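Local coordinates for IclR family transcriptional regulator (PDB 5WHM), which represses transcription as an IclR-type regulator, probably binding operator DNA through paired helix-turn-helix domains of a dimer, at the interface of chains A and B. Coordinates in Å, arbitrary orientation; residue numbers count along the deposited sequence, not the author numbering. Chains: chain A/B, IclR family transcriptional regulator.

Contact 1: the interface of chains A and B. Residues chain A 61-62, 64-65; chain B 21-23.
Helix 56-69 of chain A, which by its place in the IclR helix-turn-helix domain is probably the recognition helix, meets the loop residues of chain B that run into the first helix of its partner's DNA-binding domain. A:Arg61, A:His64 and A:Thr65 form the helical face, and B:Gln21 to B:Val23 lie against it. A:Thr65 makes a hydrogen bond across: its hydroxyl OG1 accepts the backbone N-H of B:Val23 N at 2.8 Å, with 155° at the hydrogen, a nearly straight bond. A:Thr65 OG1 also donates to A:Arg61 O, one turn earlier, at 2.9 Å. That bond comes in tilted from the carbonyl plane. With chi1 at -62°, OG1 lies beside the backbone N, facing back to the A:Arg61 carbonyl; the hydroxyl thus acts as donor to its own helix and as acceptor from the loop. A:Thr65 CG2 lies alongside the loop, 3.7 Å from the carbonyl O of B:Val23. Two apolar contacts lie beside this bond. In one, B:Val23 CG2 rests on the aliphatic root of A:Arg61, 3.6 Å from its CB. In the second, the side chain of B:Gln21 passes over A:His64, its amide plane turned 44° from the imidazole ring. The bend of the glutamine at chi2 carries its amide back along the helix, where B:Gln21 NE2 comes to 3.8 Å from A:His64 CB. The nearest approach of this pair is made by the imidazole carbon CD2 of A:His64, 3.5 Å from B:Gln21 CB.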
ATOM      1  N   ARG A  61     -14.547 -11.365  16.568  1.00 28.81           N
ATOM      2  CA  ARG A  61     -15.099 -11.779  15.274  1.00 30.33           C
ATOM      3  C   ARG A  61     -14.373 -11.102  14.114  1.00 31.49           C
ATOM      4  O   ARG A  61     -14.168 -11.715  13.053  1.00 25.38           O
ATOM      5  CB  ARG A  61     -16.592 -11.435  15.181  1.00 27.44           C
ATOM      6  CG  ARG A  61     -17.529 -12.028  16.264  1.00 29.02           C
ATOM      7  CD  ARG A  61     -18.939 -11.661  15.840  1.00 31.83           C
ATOM      8  NE  ARG A  61     -19.921 -11.722  16.907  1.00 36.60           N
ATOM      9  CZ  ARG A  61     -21.088 -12.348  16.819  1.00 39.14           C
ATOM     10  NH1 ARG A  61     -21.937 -12.337  17.853  1.00 32.41           N
ATOM     11  NH2 ARG A  61     -21.405 -13.008  15.705  1.00 40.92           N
ATOM     12  N   LEU A  62     -14.038  -9.815  14.266  1.00 26.36           N
ATOM     13  CA  LEU A  62     -13.411  -9.108  13.155  1.00 24.04           C
ATOM     14  C   LEU A  62     -12.007  -9.633  12.886  1.00 26.04           C
ATOM     15  O   LEU A  62     -11.623  -9.796  11.725  1.00 25.19           O
ATOM     16  CB  LEU A  62     -13.372  -7.597  13.434  1.00 22.58           C
ATOM     17  CG  LEU A  62     -14.754  -6.969  13.670  1.00 25.16           C
ATOM     18  CD1 LEU A  62     -14.608  -5.602  14.350  1.00 21.78           C
ATOM     19  CD2 LEU A  62     -15.471  -6.797  12.329  1.00 22.27           C
ATOM     20  N   HIS A  64     -10.742 -12.594  13.648  1.00 30.40           N
ATOM     21  CA  HIS A  64     -10.895 -13.933  13.081  1.00 33.52           C
ATOM     22  C   HIS A  64     -11.203 -13.856  11.592  1.00 33.67           C
ATOM     23  O   HIS A  64     -10.594 -14.559  10.780  1.00 33.36           O
ATOM     24  CB  HIS A  64     -12.011 -14.701  13.807  1.00 37.73           C
ATOM     25  CG  HIS A  64     -12.398 -15.981  13.126  1.00 43.40           C
ATOM     26  ND1 HIS A  64     -11.685 -17.151  13.283  1.00 45.08           N
ATOM     27  CD2 HIS A  64     -13.413 -16.271  12.274  1.00 42.34           C
ATOM     28  CE1 HIS A  64     -12.247 -18.110  12.563  1.00 43.54           C
ATOM     29  NE2 HIS A  64     -13.303 -17.606  11.950  1.00 40.76           N
ATOM     30  N   THR A  65     -12.151 -13.001  11.220  1.00 24.36           N
ATOM     31  CA  THR A  65     -12.520 -12.832   9.816  1.00 30.58           C
ATOM     32  C   THR A  65     -11.357 -12.255   9.001  1.00 31.32           C
ATOM     33  O   THR A  65     -11.072 -12.733   7.897  1.00 28.88           O
ATOM     34  CB  THR A  65     -13.771 -11.933   9.722  1.00 32.17           C
ATOM     35  OG1 THR A  65     -14.865 -12.567  10.394  1.00 32.61           O
ATOM     36  CG2 THR A  65     -14.180 -11.653   8.269  1.00 29.26           C
TER
ATOM     37  N   GLN B  21     -18.195 -16.893  14.054  1.00 55.52           N
ATOM     38  CA  GLN B  21     -17.250 -15.785  14.155  1.00 46.66           C
ATOM     39  C   GLN B  21     -17.004 -15.070  12.826  1.00 50.87           C
ATOM     40  O   GLN B  21     -16.449 -13.963  12.833  1.00 41.13           O
ATOM     41  CB  GLN B  21     -15.921 -16.308  14.690  1.00 65.11           C
ATOM     42  CG  GLN B  21     -15.940 -16.740  16.146  1.00 67.30           C
ATOM     43  CD  GLN B  21     -15.290 -15.686  17.021  1.00 65.87           C
ATOM     44  OE1 GLN B  21     -15.971 -14.933  17.712  1.00 59.74           O
ATOM     45  NE2 GLN B  21     -13.958 -15.614  16.975  1.00 65.94           N
ATOM     46  N   PHE B  22     -17.389 -15.663  11.698  1.00 45.96           N
ATOM     47  CA  PHE B  22     -17.125 -15.070  10.391  1.00 44.12           C
ATOM     48  C   PHE B  22     -18.114 -13.930  10.121  1.00 42.79           C
ATOM     49  O   PHE B  22     -19.338 -14.129  10.161  1.00 45.07           O
ATOM     50  CB  PHE B  22     -17.208 -16.151   9.312  1.00 46.98           C
ATOM     51  CG  PHE B  22     -16.816 -15.685   7.941  1.00 45.56           C
ATOM     52  CD1 PHE B  22     -15.482 -15.595   7.580  1.00 48.39           C
ATOM     53  CD2 PHE B  22     -17.781 -15.344   7.008  1.00 46.28           C
ATOM     54  CE1 PHE B  22     -15.113 -15.155   6.311  1.00 42.86           C
ATOM     55  CE2 PHE B  22     -17.415 -14.921   5.742  1.00 45.25           C
ATOM     56  CZ  PHE B  22     -16.075 -14.837   5.400  1.00 43.51           C
ATOM     57  N   VAL B  23     -17.588 -12.736   9.836  1.00 39.58           N
ATOM     58  CA  VAL B  23     -18.413 -11.545   9.637  1.00 38.41           C
ATOM     59  C   VAL B  23     -18.593 -11.357   8.134  1.00 38.57           C
ATOM     60  O   VAL B  23     -17.731 -10.801   7.451  1.00 36.56           O
ATOM     61  CB  VAL B  23     -17.797 -10.307  10.301  1.00 35.42           C
ATOM     62  CG1 VAL B  23     -18.711  -9.095  10.123  1.00 34.81           C
ATOM     63  CG2 VAL B  23     -17.549 -10.569  11.770  1.00 35.65           C
TER

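Contact 2: the interface of chains A and B. Residues chain A 34, 125, 128, 130, 150; chain B 85, 88-89.
B:Arg89, from the 3-10 turn 85-90 of chain B, inserts its side chain between A:Arg34 at the end of helix 24-34 and the strands 118-125, 128-135 and 150-152 of chain A, burying 102 Å² of its surface. B:Arg89 CB lies over the centre of the guanidinium face of A:Arg34, 3.7 Å from A:Arg34 CZ. CG then runs beside the A:Asp125 carboxylate. Bends at chi2 (-70°) and chi3 (-59°) curl the chain, and B:Arg89 CD settles 3.8 Å from A:Val130 CG2. B:Arg89 NE faces the methyl CG2 of A:Thr150 at 3.7 Å, the two side chains crossing at about a right angle. At the tip, NH1 lies near A:Ser128 OG, too far for a bond, while B:Arg89 NH2 forms a salt bridge with A:Asp125 OD2 at 2.9 Å. The hydrogen bond in this salt bridge is weak, with 128° at the hydrogen; the carboxylate and guanidinium planes are nearly perpendicular. A:Arg34 NH2 reaches A:Asp125 OD2 at 2.6 Å, nearly along the C-O axis, and sits over the rim of the B:Arg89 guanidinium. One carboxylate oxygen thus takes two arginines, whose positive charges it probably offsets. Beside this polar group, A:Val130 CG1 packs 3.9 Å from B:Leu88 CD1, and A:Val130 also touches B:Ile85. Water 1 lies 2.7 Å from B:Arg89 O and, in a longer and probably weak contact, 3.2 Å from A:Arg34 O. By tying one chain's 3-10 turn to both a helix and a sheet of its partner, the site probably helps fix the DNA-binding domains relative to the C-terminal domains in the dimer.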
ATOM      1  N   ARG A  34      -6.513  -0.219  10.870  1.00 26.38           N
ATOM      2  CA  ARG A  34      -5.918   1.085  11.168  1.00 31.83           C
ATOM      3  C   ARG A  34      -5.320   1.195  12.562  1.00 36.56           C
ATOM      4  O   ARG A  34      -4.592   2.165  12.802  1.00 32.45           O
ATOM      5  CB  ARG A  34      -6.958   2.196  10.983  1.00 27.05           C
ATOM      6  CG  ARG A  34      -7.380   2.289   9.546  1.00 28.22           C
ATOM      7  CD  ARG A  34      -8.543   3.230   9.366  1.00 32.82           C
ATOM      8  NE  ARG A  34      -8.060   4.601   9.344  1.00 33.17           N
ATOM      9  CZ  ARG A  34      -8.371   5.498   8.419  1.00 26.91           C
ATOM     10  NH1 ARG A  34      -9.203   5.196   7.450  1.00 26.51           N
ATOM     11  NH2 ARG A  34      -7.878   6.715   8.505  1.00 23.90           N
ATOM     12  N   ASP A 125      -6.186  12.412   4.624  1.00 23.88           N
ATOM     13  CA  ASP A 125      -7.152  11.420   5.090  1.00 27.32           C
ATOM     14  C   ASP A 125      -7.421  11.699   6.557  1.00 23.70           C
ATOM     15  O   ASP A 125      -6.489  11.692   7.369  1.00 23.35           O
ATOM     16  CB  ASP A 125      -6.665   9.975   4.916  1.00 25.09           C
ATOM     17  CG  ASP A 125      -7.670   8.984   5.511  1.00 28.33           C
ATOM     18  OD1 ASP A 125      -8.730   8.762   4.884  1.00 28.27           O
ATOM     19  OD2 ASP A 125      -7.440   8.508   6.642  1.00 29.46           O
ATOM     20  N   SER A 128      -4.884  13.651   8.939  1.00 25.18           N
ATOM     21  CA  SER A 128      -3.487  13.498   8.543  1.00 27.25           C
ATOM     22  C   SER A 128      -3.326  13.798   7.066  1.00 25.24           C
ATOM     23  O   SER A 128      -4.255  13.653   6.281  1.00 24.42           O
ATOM     24  CB  SER A 128      -2.972  12.043   8.814  1.00 27.51           C
ATOM     25  OG  SER A 128      -3.037  11.791  10.209  1.00 34.30           O
ATOM     26  N   VAL A 130      -1.159  12.247   3.864  1.00 20.59           N
ATOM     27  CA  VAL A 130      -0.546  10.969   3.517  1.00 19.03           C
ATOM     28  C   VAL A 130       0.356  11.191   2.311  1.00 18.99           C
ATOM     29  O   VAL A 130      -0.102  11.704   1.291  1.00 22.03           O
ATOM     30  CB  VAL A 130      -1.627   9.913   3.189  1.00 19.49           C
ATOM     31  CG1 VAL A 130      -0.960   8.560   2.890  1.00 18.78           C
ATOM     32  CG2 VAL A 130      -2.669   9.829   4.318  1.00 18.61           C
ATOM     33  N   THR A 150       2.453   9.247   7.206  1.00 24.22           N
ATOM     34  CA  THR A 150       1.489  10.295   7.511  1.00 26.88           C
ATOM     35  C   THR A 150       2.141  11.415   8.319  1.00 24.41           C
ATOM     36  O   THR A 150       3.145  11.211   9.001  1.00 25.44           O
ATOM     37  CB  THR A 150       0.291   9.748   8.303  1.00 28.79           C
ATOM     38  OG1 THR A 150       0.772   9.160   9.503  1.00 31.48           O
ATOM     39  CG2 THR A 150      -0.486   8.705   7.521  1.00 26.57           C
TER
ATOM     40  N   ILE B  85      -7.566   7.536  -0.778  1.00 20.72           N
ATOM     41  CA  ILE B  85      -6.387   7.672   0.081  1.00 27.07           C
ATOM     42  C   ILE B  85      -6.510   6.838   1.339  1.00 24.70           C
ATOM     43  O   ILE B  85      -5.500   6.369   1.886  1.00 22.97           O
ATOM     44  CB  ILE B  85      -6.174   9.154   0.485  1.00 35.04           C
ATOM     45  CG1 ILE B  85      -6.178  10.074  -0.744  1.00 42.75           C
ATOM     46  CG2 ILE B  85      -4.873   9.293   1.319  1.00 30.54           C
ATOM     47  CD1 ILE B  85      -5.223   9.604  -1.869  1.00 39.03           C
ATOM     48  N   LEU B  88      -4.531   3.588   2.024  1.00 19.08           N
ATOM     49  CA  LEU B  88      -3.136   3.513   2.491  1.00 20.65           C
ATOM     50  C   LEU B  88      -3.016   3.476   4.008  1.00 23.31           C
ATOM     51  O   LEU B  88      -2.011   2.979   4.525  1.00 25.87           O
ATOM     52  CB  LEU B  88      -2.295   4.686   1.935  1.00 17.77           C
ATOM     53  CG  LEU B  88      -2.268   4.772   0.410  1.00 21.75           C
ATOM     54  CD1 LEU B  88      -1.586   6.067  -0.058  1.00 24.34           C
ATOM     55  CD2 LEU B  88      -1.540   3.552  -0.190  1.00 26.49           C
ATOM     56  N   ARG B  89      -4.014   3.954   4.729  1.00 22.31           N
ATOM     57  CA  ARG B  89      -4.003   3.947   6.188  1.00 20.99           C
ATOM     58  C   ARG B  89      -4.253   2.553   6.759  1.00 21.26           C
ATOM     59  O   ARG B  89      -4.188   2.371   7.982  1.00 23.74           O
ATOM     60  CB  ARG B  89      -5.100   4.880   6.739  1.00 28.38           C
ATOM     61  CG  ARG B  89      -5.148   6.327   6.218  1.00 31.30           C
ATOM     62  CD  ARG B  89      -3.957   7.137   6.719  1.00 27.27           C
ATOM     63  NE  ARG B  89      -3.802   7.264   8.185  1.00 25.37           N
ATOM     64  CZ  ARG B  89      -4.361   8.199   8.966  1.00 33.39           C
ATOM     65  NH1 ARG B  89      -4.066   8.229  10.262  1.00 31.57           N
ATOM     66  NH2 ARG B  89      -5.239   9.082   8.496  1.00 34.58           N
TER
HETATM   67  O   HOH W   1      -3.756   3.905  10.216  1.00 34.94           O

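The C-alpha centres of contact 1 and contact 2 lie about 24 Å apart on one two-fold symmetric interface, so each recurs with the chains exchanged. They share no residue: contact 1 stays within the N-terminal region, whereas contact 2 extends to the C-terminal sheet. The loop of contact 1 leads into helix 24-34 of chain B, while contact 2 uses the end of that helix in chain A; by the two-fold, both ends of each copy lie near intersubunit contacts. This suggests an intertwined dimer, with contact 1 joining the DNA-binding regions and contact 2 probably coupling the linker of one chain to both regions of the other.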